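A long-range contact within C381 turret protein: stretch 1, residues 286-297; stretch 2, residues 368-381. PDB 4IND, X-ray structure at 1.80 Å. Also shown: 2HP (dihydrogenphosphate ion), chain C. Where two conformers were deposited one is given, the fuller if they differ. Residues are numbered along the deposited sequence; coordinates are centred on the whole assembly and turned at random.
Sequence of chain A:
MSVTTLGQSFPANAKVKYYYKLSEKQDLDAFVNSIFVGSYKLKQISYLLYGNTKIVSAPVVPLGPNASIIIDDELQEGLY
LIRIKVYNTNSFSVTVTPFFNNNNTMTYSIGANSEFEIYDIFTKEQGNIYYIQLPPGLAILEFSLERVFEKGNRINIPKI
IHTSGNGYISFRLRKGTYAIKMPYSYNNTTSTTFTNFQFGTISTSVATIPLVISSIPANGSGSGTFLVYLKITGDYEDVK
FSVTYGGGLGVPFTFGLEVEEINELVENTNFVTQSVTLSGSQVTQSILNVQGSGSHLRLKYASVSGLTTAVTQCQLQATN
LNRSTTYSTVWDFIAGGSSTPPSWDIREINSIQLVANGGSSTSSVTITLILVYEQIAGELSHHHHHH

Stretch 1 286-297: SILNVQGSGSHL
Stretch 2 (368-381) TLILVYEQIAGELS

Residues 286-297 contain the end of one strand (286-289), a loop, and the start of the next (295-297), and pack against strand 368-377, which begins earlier in the chain, and the extended tail after it; together the stretches bury 818 Å². Strand 295-297 runs antiparallel to strand 368-377 (151° between directions, axes 4.5 Å apart at closest approach). Strand 286-289 runs nearly parallel to it (16°), 10.2 Å away, and meets it through side chains.

The antiparallel register pairs S295 with A377, H296 with I376 and L297 with Q375 (CA-CA 4.4, 5.3 and 4.7 Å). H296 and I376 share one face of the sheet, L297 and Q375 the other, and the S295 and A377 side chains diverge. The backbone is extended, with H296 at phi/psi -142/-176 and I376 at -120/137. H296 and I376 form the hydrogen-bonded pair: H296 N donates to I376 O and I376 N to H296 O, both 2.8 Å. Beyond it, G378 N donates to G294 O (2.9 Å). CA-H...O contacts from Q375 CA to H296 O (3.4 Å) and from L297 CA to E374 O (3.3 Å) supplement the ladder.

The loop contains a type II turn from V290 to S293, closed by S293 N to V290 O (3.1 Å). G292 (phi/psi 83/7) and G294 (87/22) adopt left-handed conformations in which a CB would jam against the preceding carbonyl. Their amides are held by the E379 carboxylate: G292 N donates to OE1 of E379 (2.8 Å) and G294 N to OE2 of E379 (2.7 Å). The E379 side chain (chi1 t, chi2 p, chi3 -150°) leaves the backbone sideways, but its end reaches the loop.

A second polar chain uses hydroxyls. S293 OG (chi1 p) donates to V290 O at 2.6 Å, while S295 OG (chi1 p) donates to S293 OG at 2.7 Å and accepts from Q375 NE2 at 2.8 Å. The extended Q375 side chain (t, t, chi3 10°) provides the necessary reach.

H296, buried, has chi1 p and chi2 -84°. Its ND1 donates to G378 O (2.7 Å) near the ring plane, and NE2 donates to dihydrogenphosphate O1 (2.8 Å), so both ring nitrogens are used. L380 CD2 (m, t) and I376 CB (m, t) cover opposite faces, 3.8 and 4.0 Å from the H296 ring centroid. A water accepts from L380 N (3.0 Å) and donates to S295 O (2.9 Å), bridging the backbones.

I287 and L288 bridge the wider gap. I287 (m, m) places CD1 3.9 Å from L369 CD2 and CG2 4.0 Å from L371 CD2; both leucines are t, p. L288 (chi1 t, chi2 31°, off a well), modelled in two conformers, makes a tight approach of 3.2 Å from its CD2 to CZ of Y373 (p, chi2 91°). From the neighbouring strand, L297 (m, t) sets CD2 3.9 Å from Y373 CD1.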

# COMPACT_ATOMS: atom_id res chain seq x y z
N SER A 286 11.49 -31.91 23.31
CA SER A 286 10.73 -31.15 22.32
C SER A 286 9.50 -30.58 23.00
O SER A 286 8.83 -31.27 23.75
CB SER A 286 10.33 -32.02 21.14
OG SER A 286 9.49 -31.30 20.25
N ILE A 287 9.22 -29.31 22.73
CA ILE A 287 8.03 -28.68 23.28
C ILE A 287 6.98 -28.58 22.19
O ILE A 287 5.81 -28.92 22.39
CB ILE A 287 8.32 -27.26 23.81
CG1 ILE A 287 9.45 -27.30 24.83
CG2 ILE A 287 7.06 -26.64 24.40
CD1 ILE A 287 9.21 -28.28 25.94
N LEU A 288 7.41 -28.11 21.03
CA LEU A 288 6.50 -27.95 19.91
C LEU A 288 7.27 -27.93 18.60
O LEU A 288 8.34 -27.32 18.51
CB LEU A 288 5.68 -26.67 20.09
CG LEU A 288 4.43 -26.51 19.23
CD1 LEU A 288 3.81 -27.88 18.93
CD2 LEU A 288 3.44 -25.61 19.94
N ASN A 289 6.72 -28.60 17.60
CA ASN A 289 7.32 -28.64 16.26
C ASN A 289 6.22 -28.60 15.22
O ASN A 289 5.49 -29.57 15.05
CB ASN A 289 8.18 -29.89 16.08
CG ASN A 289 8.87 -29.94 14.73
OD1 ASN A 289 8.51 -29.20 13.81
ND2 ASN A 289 9.87 -30.80 14.60
N VAL A 290 6.08 -27.46 14.53
CA VAL A 290 5.01 -27.34 13.53
C VAL A 290 5.56 -27.28 12.12
O VAL A 290 4.86 -26.89 11.18
CB VAL A 290 4.05 -26.17 13.82
CG1 VAL A 290 3.42 -26.33 15.21
CG2 VAL A 290 4.80 -24.83 13.74
N GLN A 291 6.81 -27.69 11.96
CA GLN A 291 7.39 -27.73 10.60
C GLN A 291 6.55 -28.59 9.66
O GLN A 291 6.17 -29.72 10.00
CB GLN A 291 8.83 -28.25 10.63
CG GLN A 291 9.49 -28.27 9.23
CD GLN A 291 10.83 -28.96 9.21
OE1 GLN A 291 11.07 -29.91 9.97
NE2 GLN A 291 11.73 -28.50 8.34
N GLY A 292 6.25 -28.07 8.47
CA GLY A 292 5.50 -28.82 7.49
C GLY A 292 4.00 -28.77 7.68
O GLY A 292 3.27 -29.46 6.99
N SER A 293 3.54 -27.95 8.62
CA SER A 293 2.12 -27.89 8.96
C SER A 293 1.36 -26.78 8.24
O SER A 293 0.13 -26.74 8.27
CB SER A 293 1.96 -27.65 10.47
OG SER A 293 2.34 -26.33 10.80
N GLY A 294 2.09 -25.86 7.62
CA GLY A 294 1.47 -24.68 7.03
C GLY A 294 1.32 -23.57 8.06
O GLY A 294 0.49 -22.68 7.91
N SER A 295 2.12 -23.64 9.12
CA SER A 295 2.06 -22.60 10.15
C SER A 295 3.41 -22.39 10.79
O SER A 295 4.35 -23.15 10.56
CB SER A 295 1.02 -22.97 11.22
OG SER A 295 1.46 -24.07 11.99
N HIS A 296 3.51 -21.35 11.62
CA HIS A 296 4.71 -21.12 12.41
C HIS A 296 4.34 -20.59 13.79
O HIS A 296 3.16 -20.49 14.12
CB HIS A 296 5.69 -20.20 11.68
CG HIS A 296 5.17 -18.83 11.42
ND1 HIS A 296 4.38 -18.53 10.32
CD2 HIS A 296 5.34 -17.66 12.08
CE1 HIS A 296 4.07 -17.25 10.34
NE2 HIS A 296 4.65 -16.69 11.39
N LEU A 297 5.35 -20.27 14.60
CA LEU A 297 5.12 -19.88 15.99
C LEU A 297 5.64 -18.49 16.31
O LEU A 297 6.47 -17.93 15.60
CB LEU A 297 5.81 -20.89 16.92
CG LEU A 297 5.47 -22.35 16.65
CD1 LEU A 297 6.39 -23.29 17.41
CD2 LEU A 297 4.02 -22.61 17.01
N THR A 368 9.40 -27.38 35.71
CA THR A 368 8.22 -27.22 34.88
C THR A 368 8.32 -25.94 34.09
O THR A 368 8.49 -24.86 34.66
CB THR A 368 6.95 -27.21 35.73
OG1 THR A 368 6.82 -28.47 36.40
CG2 THR A 368 5.72 -26.98 34.85
N LEU A 369 8.24 -26.08 32.76
CA LEU A 369 8.27 -24.97 31.85
C LEU A 369 6.84 -24.55 31.56
O LEU A 369 5.98 -25.40 31.31
CB LEU A 369 8.96 -25.38 30.55
CG LEU A 369 8.87 -24.40 29.38
CD1 LEU A 369 9.68 -23.17 29.70
CD2 LEU A 369 9.35 -25.04 28.07
N ILE A 370 6.56 -23.26 31.62
CA ILE A 370 5.32 -22.75 31.07
C ILE A 370 5.68 -21.81 29.93
O ILE A 370 6.73 -21.14 29.95
CB ILE A 370 4.44 -22.05 32.11
CG1 ILE A 370 5.06 -20.74 32.56
CG2 ILE A 370 4.19 -22.94 33.32
CD1 ILE A 370 4.38 -20.15 33.77
N LEU A 371 4.82 -21.78 28.93
CA LEU A 371 5.10 -21.05 27.71
C LEU A 371 3.78 -20.50 27.17
O LEU A 371 2.76 -21.19 27.20
CB LEU A 371 5.77 -22.00 26.71
CG LEU A 371 6.03 -21.50 25.29
CD1 LEU A 371 7.01 -20.34 25.32
CD2 LEU A 371 6.55 -22.63 24.42
N VAL A 372 3.80 -19.24 26.75
CA VAL A 372 2.69 -18.67 26.01
C VAL A 372 3.18 -18.42 24.61
O VAL A 372 4.21 -17.77 24.43
CB VAL A 372 2.20 -17.35 26.63
CG1 VAL A 372 1.14 -16.74 25.74
CG2 VAL A 372 1.66 -17.60 28.03
N TYR A 373 2.46 -18.92 23.62
CA TYR A 373 2.88 -18.76 22.22
C TYR A 373 1.66 -18.63 21.34
O TYR A 373 0.55 -19.04 21.71
CB TYR A 373 3.71 -19.97 21.77
CG TYR A 373 2.89 -21.22 21.59
CD1 TYR A 373 2.33 -21.54 20.36
CD2 TYR A 373 2.66 -22.10 22.64
CE1 TYR A 373 1.58 -22.69 20.18
CE2 TYR A 373 1.91 -23.25 22.48
CZ TYR A 373 1.37 -23.53 21.25
OH TYR A 373 0.62 -24.66 21.07
N GLU A 374 1.87 -18.05 20.16
CA GLU A 374 0.84 -17.99 19.15
C GLU A 374 1.23 -18.95 18.04
O GLU A 374 2.41 -19.10 17.73
CB GLU A 374 0.73 -16.58 18.56
CG GLU A 374 0.43 -15.46 19.55
CD GLU A 374 0.43 -14.08 18.89
OE1 GLU A 374 -0.18 -13.14 19.44
OE2 GLU A 374 1.04 -13.93 17.80
N GLN A 375 0.24 -19.61 17.46
CA GLN A 375 0.46 -20.34 16.20
C GLN A 375 -0.12 -19.50 15.08
O GLN A 375 -1.30 -19.10 15.13
CB GLN A 375 -0.22 -21.71 16.26
CG GLN A 375 -0.09 -22.50 14.95
CD GLN A 375 -0.46 -23.96 15.12
OE1 GLN A 375 -0.98 -24.36 16.15
NE2 GLN A 375 -0.17 -24.76 14.11
N ILE A 376 0.70 -19.22 14.08
CA ILE A 376 0.34 -18.26 13.05
C ILE A 376 0.35 -18.95 11.70
O ILE A 376 1.25 -19.74 11.41
CB ILE A 376 1.32 -17.10 13.07
CG1 ILE A 376 1.21 -16.40 14.45
CG2 ILE A 376 1.05 -16.14 11.92
CD1 ILE A 376 2.32 -15.43 14.76
N ALA A 377 -0.65 -18.66 10.87
CA ALA A 377 -0.72 -19.27 9.54
C ALA A 377 0.50 -18.90 8.72
O ALA A 377 0.93 -17.74 8.73
CB ALA A 377 -2.00 -18.87 8.80
N GLY A 378 1.03 -19.88 8.00
CA GLY A 378 2.08 -19.64 7.01
C GLY A 378 3.30 -20.50 7.30
O GLY A 378 3.97 -20.33 8.32
N GLU A 379 3.58 -21.46 6.41
CA GLU A 379 4.81 -22.24 6.50
C GLU A 379 5.99 -21.29 6.25
O GLU A 379 5.94 -20.48 5.32
CB GLU A 379 4.81 -23.34 5.43
CG GLU A 379 5.97 -24.34 5.55
CD GLU A 379 5.88 -25.17 6.84
OE1 GLU A 379 6.95 -25.58 7.37
OE2 GLU A 379 4.75 -25.43 7.30
N LEU A 380 7.04 -21.39 7.06
CA LEU A 380 8.23 -20.54 6.87
C LEU A 380 9.05 -21.05 5.71
O LEU A 380 9.17 -22.25 5.52
CB LEU A 380 9.09 -20.52 8.13
CG LEU A 380 8.37 -19.98 9.36
CD1 LEU A 380 9.32 -20.00 10.55
CD2 LEU A 380 7.87 -18.58 9.09
N SER A 381 9.65 -20.15 4.93
CA SER A 381 10.46 -20.63 3.80
C SER A 381 11.92 -20.88 4.18
O SER A 381 12.39 -20.47 5.25
CB SER A 381 10.37 -19.69 2.59
OG SER A 381 11.01 -18.45 2.84
P 2HP C . 4.65 -13.42 11.22
O1 2HP C . 4.19 -14.11 12.47
O2 2HP C . 4.01 -14.23 10.13
O3 2HP C . 6.22 -13.47 11.16
O4 2HP C . 4.11 -11.97 11.13
O HOH W 1 6.83 -23.50 9.18